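Local coordinates for SAM-dependent O-methyltransferase (Leptospira interrogans, PDB 2HNK), which transfers methyl groups from S-adenosylmethionine to oxygen atoms of acceptor substrates, as a SAM-dependent O-methyltransferase with a modified Rossmann fold, at the interface of chains A and B. Residues are numbered along the deposited sequence; one frame, centred on the assembly and turned at random. Chains: chain A/B, SAM-dependent O-methyltransferase.

The interface of chains A and B. Residues chain A 215-217, 227, 229; chain B 22, 50, 54.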
# COMPACT_ATOMS: atom_id res chain seq x y z
N ASP A 215 -10.74 -1.26 -8.29
CA ASP A 215 -10.67 -1.87 -6.97
C ASP A 215 -10.21 -0.80 -5.97
O ASP A 215 -9.48 0.12 -6.34
CB ASP A 215 -9.69 -3.05 -6.97
CG ASP A 215 -10.12 -4.18 -7.90
OD1 ASP A 215 -11.25 -4.70 -7.70
OD2 ASP A 215 -9.34 -4.54 -8.81
N VAL A 216 -10.61 -0.96 -4.71
CA VAL A 216 -10.30 -0.02 -3.63
C VAL A 216 -9.75 -0.73 -2.39
O VAL A 216 -10.20 -1.82 -2.03
CB VAL A 216 -11.55 0.85 -3.24
CG1 VAL A 216 -12.76 -0.02 -2.90
CG2 VAL A 216 -11.23 1.79 -2.09
N SER A 217 -8.77 -0.10 -1.75
CA SER A 217 -8.34 -0.44 -0.41
C SER A 217 -8.29 0.86 0.38
O SER A 217 -7.60 1.79 -0.00
CB SER A 217 -6.96 -1.11 -0.41
OG SER A 217 -6.52 -1.41 0.91
N LEU A 227 -6.46 3.62 -1.71
CA LEU A 227 -5.77 3.18 -2.92
C LEU A 227 -6.85 2.70 -3.89
O LEU A 227 -7.58 1.76 -3.60
CB LEU A 227 -4.77 2.06 -2.62
CG LEU A 227 -3.75 2.38 -1.52
CD1 LEU A 227 -2.78 1.21 -1.32
CD2 LEU A 227 -3.02 3.69 -1.83
N ARG A 229 -7.42 1.55 -7.78
CA ARG A 229 -6.70 1.11 -8.98
C ARG A 229 -7.67 0.90 -10.13
O ARG A 229 -8.63 0.14 -10.01
CB ARG A 229 -5.89 -0.17 -8.71
CG ARG A 229 -5.10 -0.65 -9.92
CD ARG A 229 -4.51 -2.04 -9.69
NE ARG A 229 -3.98 -2.65 -10.92
CZ ARG A 229 -4.69 -3.42 -11.74
NH1 ARG A 229 -5.97 -3.69 -11.49
NH2 ARG A 229 -4.13 -3.93 -12.83
N ARG B 22 -15.51 -5.78 -0.59
CA ARG B 22 -16.45 -6.49 -1.43
C ARG B 22 -16.13 -7.99 -1.40
O ARG B 22 -15.39 -8.48 -2.23
CB ARG B 22 -16.46 -5.95 -2.87
CG ARG B 22 -15.92 -4.51 -3.10
CD ARG B 22 -16.18 -3.97 -4.53
NE ARG B 22 -15.61 -2.65 -4.82
CZ ARG B 22 -15.15 -2.28 -6.02
NH1 ARG B 22 -15.18 -3.13 -7.03
NH2 ARG B 22 -14.66 -1.07 -6.22
N GLN B 50 -7.96 -7.14 1.30
CA GLN B 50 -8.12 -6.20 0.19
C GLN B 50 -6.86 -5.37 -0.08
O GLN B 50 -6.55 -5.05 -1.23
CB GLN B 50 -9.32 -5.27 0.42
CG GLN B 50 -10.59 -5.75 -0.22
CD GLN B 50 -10.47 -5.87 -1.72
OE1 GLN B 50 -10.39 -6.97 -2.26
NE2 GLN B 50 -10.44 -4.73 -2.42
N ILE B 54 -4.91 -5.33 -3.61
CA ILE B 54 -4.53 -4.15 -4.38
C ILE B 54 -3.01 -4.04 -4.59
O ILE B 54 -2.55 -3.73 -5.69
CB ILE B 54 -5.16 -2.83 -3.82
CG1 ILE B 54 -5.29 -1.78 -4.92
CG2 ILE B 54 -4.37 -2.25 -2.65
CD1 ILE B 54 -6.71 -1.56 -5.37
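B:Ile54, on helix 46-59, packs against two strands of chain A, 214-219 and 225-230. It hides 66 Å² here, more than any other residue of the patch. Its two branches part between different neighbours. The CG1 branch lies anti to the backbone N (chi1 -155°), and its terminal methyl CD1 reaches CB of A:Asp215 at 3.7 Å. The same methyl meets CB of A:Arg229 at 3.7 Å, so it touches both strands. The other methyl, CG2, sits 3.6 Å from CB of A:Ser217. It also meets a methyl of A:Leu227, CD1, at 4.0 Å; the two side chains meet at a slant.

One helical turn earlier, B:Gln50 supplies a polar contact. Its chain bends at chi2 (-61°) and brings the amide nitrogen NE2 to the backbone carbonyl O of A:Val216, a hydrogen bond of 2.9 Å. The acceptor lies close to the plane of the glutamine amide, while the donor is tilted 29° from the carbonyl plane. A strand carbonyl is thus bound from the helix of the partner.

The patch belongs to a two-fold symmetric interface, so it has a twin with the chains exchanged. The structure alone does not show that this dimer forms in solution. The side chain of B:Arg22, extended from CG to NE, runs at about a right angle to that of A:Val216, its guanidinium NH2 4.0 Å from methyl CG1 of A:Val216.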